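Local coordinates for protein glycoside transferase (Listeria monocytogenes, PDB 6R2M) that probably acts as an extracellular glycoside hydrolase that cleaves bacterial exopolysaccharide, at residues Val207-Ile210 with Asp211-Leu214; Ser261-Val264 with Tyr265-Thr269; Gly242-Tyr245 with Ala246-Arg250; Gly224-Pro228 with Asn229-Phe233. All coordinates share one frame; numbering follows the deposited sequence.

Contact 1 of 4, residues Val207-Ile210 with Asp211-Leu214; sequences VNMI and DQML
The side chain of Gln212 runs across Val207 at about a right angle, with Gln212 NE2 3.8 Å from Val207 CG1 and Gln212 CG 4.0 Å from Val207 CB. The overlap bridges the point where strand 206-208 passes directly into helix 209-223, and Asn208, the last strand residue, is the N-cap of that helix. Asparagine suits the place because its short amide can bend back over the first turn. With CG anti to its own backbone N (chi1 -174°), Asn208 OD1 accepts from Ile210 N at 3.0 Å; the donor lies in the amide plane, although the N-H is bent to 138°. The main-chain oxygen of the same residue begins the helical bonding, Asn208 O receiving Gln212 N at 3.0 Å. Asp211 crosses Asn208 at a slant, its OD2 3.6 Å from Asn208 CB and its carboxylate turned 30° from the amide plane; a negative charge in a first turn is probably favoured by the helix dipole. Gln212 is long enough to leave the helix altogether: its OE1 is hydrogen-bonded to Phe190 N, and its NE2 weakly to Glu192. Met209, a flexible thioether bent at chi2 and chi3, fits among Phe230, Leu234 and Val264 of two adjoining helices, and its SD rests 4.0 Å from Gln212 CB. One turn along, Ile210 CG2 reaches Leu214 CD1 at 4.2 Å.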
# COMPACT_ATOMS: atom_id res chain seq x y z
N VAL A 207 6.30 -17.48 -2.54
CA VAL A 207 5.53 -16.39 -1.96
C VAL A 207 6.36 -15.12 -2.02
O VAL A 207 7.59 -15.15 -1.88
CB VAL A 207 5.09 -16.66 -0.51
CG1 VAL A 207 4.12 -17.84 -0.46
CG2 VAL A 207 6.29 -16.91 0.38
N ASN A 208 5.69 -14.00 -2.24
CA ASN A 208 6.30 -12.67 -2.20
C ASN A 208 6.00 -12.05 -0.84
O ASN A 208 4.83 -11.89 -0.47
CB ASN A 208 5.73 -11.82 -3.33
CG ASN A 208 6.41 -10.48 -3.46
OD1 ASN A 208 6.66 -9.80 -2.48
ND2 ASN A 208 6.72 -10.09 -4.69
N MET A 209 7.05 -11.73 -0.07
CA MET A 209 6.83 -11.30 1.31
C MET A 209 6.23 -9.90 1.41
O MET A 209 5.70 -9.56 2.48
CB MET A 209 8.13 -11.39 2.10
CG MET A 209 8.57 -12.84 2.36
SD MET A 209 7.39 -13.78 3.37
CE MET A 209 7.77 -13.11 4.98
N ILE A 210 6.29 -9.08 0.36
CA ILE A 210 5.50 -7.85 0.37
C ILE A 210 4.03 -8.19 0.50
O ILE A 210 3.31 -7.64 1.35
CB ILE A 210 5.75 -7.02 -0.91
CG1 ILE A 210 7.19 -6.54 -0.96
CG2 ILE A 210 4.76 -5.84 -0.96
CD1 ILE A 210 7.49 -5.74 -2.24
N ASP A 211 3.55 -9.09 -0.35
CA ASP A 211 2.13 -9.46 -0.30
C ASP A 211 1.80 -10.16 1.01
O ASP A 211 0.77 -9.87 1.63
CB ASP A 211 1.78 -10.32 -1.50
CG ASP A 211 2.17 -9.65 -2.82
OD1 ASP A 211 2.15 -8.41 -2.86
OD2 ASP A 211 2.49 -10.37 -3.78
N GLN A 212 2.69 -11.04 1.48
CA GLN A 212 2.46 -11.72 2.75
C GLN A 212 2.36 -10.73 3.90
O GLN A 212 1.51 -10.88 4.78
CB GLN A 212 3.55 -12.75 3.01
CG GLN A 212 3.55 -13.94 2.04
CD GLN A 212 2.42 -14.92 2.31
OE1 GLN A 212 2.12 -15.20 3.46
NE2 GLN A 212 1.79 -15.44 1.25
N MET A 213 3.23 -9.70 3.93
CA MET A 213 3.17 -8.74 5.03
C MET A 213 1.88 -7.94 4.98
O MET A 213 1.28 -7.65 6.02
CB MET A 213 4.37 -7.78 4.99
CG MET A 213 5.70 -8.38 5.44
SD MET A 213 5.64 -9.26 7.01
CE MET A 213 4.86 -8.04 8.07
N LEU A 214 1.43 -7.58 3.77
CA LEU A 214 0.18 -6.83 3.68
C LEU A 214 -1.00 -7.67 4.18
O LEU A 214 -1.89 -7.15 4.85
CB LEU A 214 -0.04 -6.35 2.25
CG LEU A 214 0.92 -5.23 1.83
CD1 LEU A 214 0.84 -5.01 0.34
CD2 LEU A 214 0.59 -3.95 2.60

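Contact 2 of 4, residues Ser261-Val264 with Tyr265-Thr269; sequences STAV and YAFLT
Val264 and Leu268 lie side by side one helical turn apart, pointing the same way, with Val264 CG1 3.8 Å from Leu268 CD1. On another side of the helix Phe267 turns one ring face to the carbonyl of Ala263, whose oxygen is 3.4 Å from Phe267 CG and offset toward the rim of the ring. The small Ala263 suits this position, since its CB stays 4.4 Å from Phe267 CE2 and allows the ring to lie close to the backbone. That carbonyl is also held by its helical bond, Phe267 N donating to Ala263 O at 2.9 Å. Ser261 caps the start of the turn: its OG accepts from Val264 N at 3.0 Å with a nearly straight N-H (163°), a span matched to a short hydroxyl side chain. Farther on, Thr269 folds its hydroxyl back, and Tyr265 O receives Thr269 OG1 at 2.8 Å and Thr269 N at 3.0 Å from opposite faces of the carbonyl plane. A second shell fixes these groups: Asp303 takes Ala263 N, Thr284 meets the Thr269 hydroxyl, and Tyr265 OH is hydrogen-bonded to Glu260 and to Val244 N. The side chains of this first part of helix 262-274 are largely buried, against helices 209-223, 278-290 and 301-312. The arrangement is a serine-capped helix start within a mainly helical fold, consistent with the (alpha/alpha)6 barrel of glycoside hydrolase family 8.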
# COMPACT_ATOMS: atom_id res chain seq x y z
N SER A 261 14.17 -7.07 0.77
CA SER A 261 13.23 -6.10 0.20
C SER A 261 13.06 -4.92 1.15
O SER A 261 12.76 -5.12 2.33
CB SER A 261 11.87 -6.73 -0.06
OG SER A 261 10.85 -5.72 -0.12
N THR A 262 13.27 -3.71 0.63
CA THR A 262 13.03 -2.52 1.43
C THR A 262 11.58 -2.46 1.92
O THR A 262 11.33 -2.22 3.10
CB THR A 262 13.37 -1.28 0.61
OG1 THR A 262 14.77 -1.30 0.31
CG2 THR A 262 13.06 -0.02 1.39
N ALA A 263 10.62 -2.70 1.01
CA ALA A 263 9.22 -2.63 1.41
C ALA A 263 8.89 -3.66 2.49
O ALA A 263 8.12 -3.37 3.41
CB ALA A 263 8.31 -2.80 0.20
N VAL A 264 9.49 -4.86 2.40
CA VAL A 264 9.26 -5.89 3.42
C VAL A 264 9.70 -5.40 4.79
O VAL A 264 9.00 -5.59 5.78
CB VAL A 264 9.96 -7.19 3.03
CG1 VAL A 264 10.01 -8.13 4.24
CG2 VAL A 264 9.19 -7.84 1.89
N TYR A 265 10.86 -4.74 4.86
CA TYR A 265 11.27 -4.24 6.17
C TYR A 265 10.42 -3.07 6.64
O TYR A 265 10.18 -2.93 7.84
CB TYR A 265 12.75 -3.86 6.15
CG TYR A 265 13.66 -5.07 6.15
CD1 TYR A 265 13.42 -6.13 7.01
CD2 TYR A 265 14.76 -5.14 5.30
CE1 TYR A 265 14.24 -7.26 7.01
CE2 TYR A 265 15.61 -6.26 5.31
CZ TYR A 265 15.33 -7.31 6.17
OH TYR A 265 16.16 -8.41 6.18
N ALA A 266 9.95 -2.22 5.71
CA ALA A 266 9.04 -1.16 6.13
C ALA A 266 7.75 -1.73 6.70
O ALA A 266 7.29 -1.32 7.77
CB ALA A 266 8.73 -0.23 4.94
N PHE A 267 7.19 -2.75 6.04
CA PHE A 267 5.94 -3.33 6.52
C PHE A 267 6.16 -4.17 7.77
O PHE A 267 5.28 -4.20 8.63
CB PHE A 267 5.28 -4.15 5.43
CG PHE A 267 4.85 -3.32 4.25
CD1 PHE A 267 4.64 -1.96 4.37
CD2 PHE A 267 4.69 -3.91 3.01
CE1 PHE A 267 4.26 -1.21 3.27
CE2 PHE A 267 4.31 -3.18 1.91
CZ PHE A 267 4.09 -1.80 2.04
N LEU A 268 7.31 -4.85 7.90
CA LEU A 268 7.62 -5.55 9.15
C LEU A 268 7.70 -4.58 10.32
O LEU A 268 7.21 -4.88 11.42
CB LEU A 268 8.94 -6.29 9.03
CG LEU A 268 8.89 -7.65 8.38
CD1 LEU A 268 10.30 -8.06 8.02
CD2 LEU A 268 8.28 -8.64 9.37
N THR A 269 8.34 -3.43 10.12
CA THR A 269 8.45 -2.44 11.17
C THR A 269 7.06 -1.97 11.61
O THR A 269 6.77 -1.92 12.81
CB THR A 269 9.32 -1.29 10.69
OG1 THR A 269 10.63 -1.81 10.41
CG2 THR A 269 9.41 -0.19 11.73

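Contact 3 of 4, residues Gly242-Tyr245 with Ala246-Arg250; sequences GKVY and ARYQR
The chain is extended at Val244 and Tyr245, kinks at Ala246 into helical torsions (phi -70°, psi -35°) and is extended again from Arg247, which brings the Tyr248 hydroxyl back to the backbone of Tyr245. Tyrosine is the right length for what follows: Tyr245 N donates to Tyr248 OH at 2.9 Å through an almost linear N-H (175°), the far end of one side chain gripping the backbone three residues earlier. The two tyrosine side chains cross at about a right angle. The hydroxyl sits at the edge of the Tyr245 ring, near its plane, with Tyr248 OH 3.4 Å from Tyr245 CD2, while Tyr248 CZ lies 3.8 Å from Tyr245 CB. Val244 adds an apolar flank, its CG1 meeting the edge of the Tyr248 ring 4.0 Å from Tyr248 OH. A second hydrogen bond joins that buried hydroxyl to Glu237, so the hydroxyl has two partners, Tyr245 N and Glu237, that fix the outer end of the ring. The kinked loop leads from helix 228-241 into strand 247-249, which pairs antiparallel with strand 206-208; Tyr248 covers Met209 of helix 209-223 and meets Phe233 of helix 228-241 edge-to-face.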
# COMPACT_ATOMS: atom_id res chain seq x y z
N GLY A 242 18.73 -13.03 11.38
CA GLY A 242 18.84 -11.59 11.48
C GLY A 242 18.30 -10.85 10.28
O GLY A 242 18.63 -9.68 10.07
N LYS A 243 17.47 -11.51 9.48
CA LYS A 243 16.90 -10.95 8.26
C LYS A 243 15.56 -11.61 8.01
O LYS A 243 15.26 -12.69 8.54
CB LYS A 243 17.79 -11.19 7.03
CG LYS A 243 19.19 -10.63 7.09
CD LYS A 243 19.95 -11.02 5.82
CE LYS A 243 21.34 -10.44 5.80
NZ LYS A 243 22.01 -10.76 4.51
N VAL A 244 14.76 -10.98 7.15
CA VAL A 244 13.63 -11.62 6.50
C VAL A 244 13.79 -11.40 5.01
O VAL A 244 14.01 -10.26 4.57
CB VAL A 244 12.28 -11.09 7.01
CG1 VAL A 244 11.12 -11.72 6.23
CG2 VAL A 244 12.11 -11.36 8.52
N TYR A 245 13.75 -12.47 4.23
CA TYR A 245 14.07 -12.34 2.82
C TYR A 245 12.86 -11.92 2.01
O TYR A 245 11.71 -12.00 2.46
CB TYR A 245 14.66 -13.66 2.32
CG TYR A 245 16.01 -13.92 2.95
CD1 TYR A 245 17.12 -13.22 2.53
CD2 TYR A 245 16.15 -14.83 3.99
CE1 TYR A 245 18.37 -13.44 3.11
CE2 TYR A 245 17.39 -15.06 4.57
CZ TYR A 245 18.48 -14.36 4.13
OH TYR A 245 19.71 -14.58 4.72
N ALA A 246 13.13 -11.45 0.78
CA ALA A 246 12.09 -10.89 -0.06
C ALA A 246 11.11 -11.94 -0.58
O ALA A 246 9.93 -11.63 -0.76
CB ALA A 246 12.71 -10.14 -1.24
N ARG A 247 11.59 -13.15 -0.86
CA ARG A 247 10.74 -14.19 -1.42
C ARG A 247 11.16 -15.55 -0.88
O ARG A 247 12.35 -15.79 -0.69
CB ARG A 247 10.82 -14.23 -2.95
CG ARG A 247 10.24 -13.02 -3.65
CD ARG A 247 10.65 -12.99 -5.09
NE ARG A 247 9.98 -11.92 -5.82
CZ ARG A 247 10.49 -10.72 -6.05
NH1 ARG A 247 11.71 -10.41 -5.61
NH2 ARG A 247 9.79 -9.82 -6.74
N TYR A 248 10.18 -16.43 -0.65
CA TYR A 248 10.46 -17.77 -0.15
C TYR A 248 9.80 -18.85 -1.00
O TYR A 248 8.77 -18.63 -1.64
CB TYR A 248 9.98 -17.94 1.31
CG TYR A 248 10.79 -17.19 2.34
CD1 TYR A 248 10.56 -15.83 2.57
CD2 TYR A 248 11.75 -17.83 3.09
CE1 TYR A 248 11.28 -15.14 3.52
CE2 TYR A 248 12.49 -17.15 4.04
CZ TYR A 248 12.25 -15.80 4.24
OH TYR A 248 12.96 -15.10 5.19
N GLN A 249 10.42 -20.02 -0.99
CA GLN A 249 9.84 -21.21 -1.59
C GLN A 249 8.92 -21.88 -0.57
O GLN A 249 9.33 -22.14 0.56
CB GLN A 249 10.95 -22.15 -2.05
CG GLN A 249 11.85 -21.54 -3.10
CD GLN A 249 11.19 -21.47 -4.47
OE1 GLN A 249 10.72 -22.48 -4.99
NE2 GLN A 249 11.16 -20.28 -5.05
N ARG A 250 7.67 -22.13 -0.97
CA ARG A 250 6.71 -22.63 0.01
C ARG A 250 7.00 -24.06 0.43
O ARG A 250 6.74 -24.43 1.58
CB ARG A 250 5.30 -22.56 -0.55
CG ARG A 250 4.63 -21.27 -0.24
CD ARG A 250 3.14 -21.45 -0.17
NE ARG A 250 2.64 -22.37 -1.19
CZ ARG A 250 2.51 -22.07 -2.47
NH1 ARG A 250 2.86 -20.87 -2.92
NH2 ARG A 250 2.02 -22.97 -3.32

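Contact 4 of 4, residues Gly224-Pro228 with Asn229-Phe233; sequences GDVEP and NFDNF
The carboxylate of Glu227 and the amide of Asn229 meet at a slant, their planes 40° apart. Asn229 ND2 donates to Glu227 OE2 at 3.0 Å on the syn side of the carboxylate, and that oxygen lies almost in the plane of the amide. The other oxygen is turned to the backbone: Phe230 N meets Glu227 OE1 at 3.1 Å nearly along the C-O axis, and Asn229 N adds a weak, bent bond to Glu227 OE1 at 2.8 Å. A bend at chi2 (-73°) folds the glutamate back far enough to do this. Glu227 is thus the N-cap of helix 228-241, a place more often filled by shorter side chains; its carboxylate probably gains from the positive end of the helix dipole, and OE2 also receives Ala186 N. Pro228 fits the first helical position, where a residue without an N-H costs no bond, and its carbonyl is used normally, Pro228 O accepting Asn232 N at 2.9 Å. Asp231 N likewise reaches Glu227 O at 3.0 Å. Across the turn the side chains of Val226 and Asp231 cross obliquely, Val226 CG2 touching Asp231 CB at 3.9 Å. One methyl of the branched valine thus rests against the aspartate, whose OD1 is hydrogen-bonded to Tyr271 and Gln277. Phe230 has CG anti to its backbone N (chi1 -171°), which carries the ring away from the cap onto Ala216 and Phe190.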
# COMPACT_ATOMS: atom_id res chain seq x y z
N GLY A 224 -7.89 -8.66 15.18
CA GLY A 224 -7.44 -8.23 16.49
C GLY A 224 -6.33 -9.06 17.09
O GLY A 224 -5.91 -8.78 18.23
N ASP A 225 -5.87 -10.07 16.38
CA ASP A 225 -4.76 -10.91 16.82
C ASP A 225 -3.96 -11.29 15.59
O ASP A 225 -4.47 -11.26 14.47
CB ASP A 225 -5.23 -12.19 17.51
CG ASP A 225 -5.92 -11.93 18.83
OD1 ASP A 225 -7.17 -11.95 18.86
OD2 ASP A 225 -5.21 -11.72 19.83
N VAL A 226 -2.71 -11.67 15.80
CA VAL A 226 -1.88 -12.08 14.68
C VAL A 226 -2.20 -13.52 14.31
O VAL A 226 -2.62 -14.34 15.14
CB VAL A 226 -0.38 -11.92 14.97
CG1 VAL A 226 -0.01 -10.45 15.14
CG2 VAL A 226 0.05 -12.74 16.18
N GLU A 227 -1.96 -13.83 13.05
CA GLU A 227 -1.99 -15.21 12.62
C GLU A 227 -0.72 -15.84 13.17
O GLU A 227 0.38 -15.39 12.81
CB GLU A 227 -2.05 -15.32 11.09
CG GLU A 227 -2.83 -16.51 10.59
CD GLU A 227 -2.10 -17.84 10.77
OE1 GLU A 227 -0.89 -17.83 11.06
OE2 GLU A 227 -2.76 -18.89 10.62
N PRO A 228 -0.80 -16.84 14.06
CA PRO A 228 0.40 -17.25 14.80
C PRO A 228 1.40 -18.03 13.99
O PRO A 228 2.58 -18.04 14.35
CB PRO A 228 -0.18 -18.12 15.94
CG PRO A 228 -1.45 -18.66 15.37
CD PRO A 228 -2.01 -17.54 14.52
N ASN A 229 0.98 -18.69 12.91
CA ASN A 229 1.91 -19.43 12.08
C ASN A 229 2.80 -18.49 11.29
O ASN A 229 4.02 -18.69 11.22
CB ASN A 229 1.15 -20.36 11.15
CG ASN A 229 0.24 -21.28 11.91
OD1 ASN A 229 0.73 -22.19 12.56
ND2 ASN A 229 -1.06 -21.02 11.86
N PHE A 230 2.21 -17.47 10.69
CA PHE A 230 3.03 -16.48 10.01
C PHE A 230 3.88 -15.71 11.00
O PHE A 230 5.05 -15.40 10.73
CB PHE A 230 2.16 -15.54 9.19
CG PHE A 230 2.95 -14.64 8.31
CD1 PHE A 230 3.62 -15.15 7.21
CD2 PHE A 230 3.00 -13.28 8.56
CE1 PHE A 230 4.36 -14.30 6.37
CE2 PHE A 230 3.72 -12.44 7.74
CZ PHE A 230 4.41 -12.95 6.64
N ASP A 231 3.31 -15.35 12.16
CA ASP A 231 4.08 -14.58 13.13
C ASP A 231 5.28 -15.38 13.60
O ASP A 231 6.39 -14.83 13.68
CB ASP A 231 3.20 -14.19 14.31
CG ASP A 231 3.87 -13.18 15.23
OD1 ASP A 231 4.16 -12.06 14.77
OD2 ASP A 231 4.11 -13.50 16.41
N ASN A 232 5.10 -16.68 13.83
CA ASN A 232 6.22 -17.51 14.26
C ASN A 232 7.29 -17.61 13.18
O ASN A 232 8.49 -17.57 13.47
CB ASN A 232 5.74 -18.91 14.64
CG ASN A 232 6.89 -19.86 14.87
OD1 ASN A 232 7.17 -20.72 14.03
ND2 ASN A 232 7.58 -19.70 16.00
N PHE A 233 6.88 -17.73 11.91
CA PHE A 233 7.86 -17.75 10.84
C PHE A 233 8.71 -16.48 10.88
O PHE A 233 9.94 -16.54 10.77
CB PHE A 233 7.16 -17.88 9.48
CG PHE A 233 8.11 -17.86 8.33
CD1 PHE A 233 8.86 -18.97 8.02
CD2 PHE A 233 8.26 -16.71 7.56
CE1 PHE A 233 9.75 -18.95 6.95
CE2 PHE A 233 9.15 -16.69 6.49
CZ PHE A 233 9.89 -17.81 6.19

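In the fold
Contact 1 touches each of the others. Its centre is about 10 Å from those of contact 2 and contact 3. Val264 CG2 of contact 2 packs 3.5 Å from Ile210 N, and contact 3 is joined to contact 1 through the two-stranded sheet, where Val207 N lies 2.9 Å from Tyr248 O and Met209 N 3.0 Å from Ala246 O. Contact 4, with its centre about 14 Å away, reaches contact 1 through the Phe230 ring, which fits against Met209, Gln212 and Met213. Contacts 2 and 4 do not touch, their nearest atoms being about 6 Å apart. Contact 3 also touches contact 2, centres about 12 Å apart, and contact 4, centres about 16 Å apart.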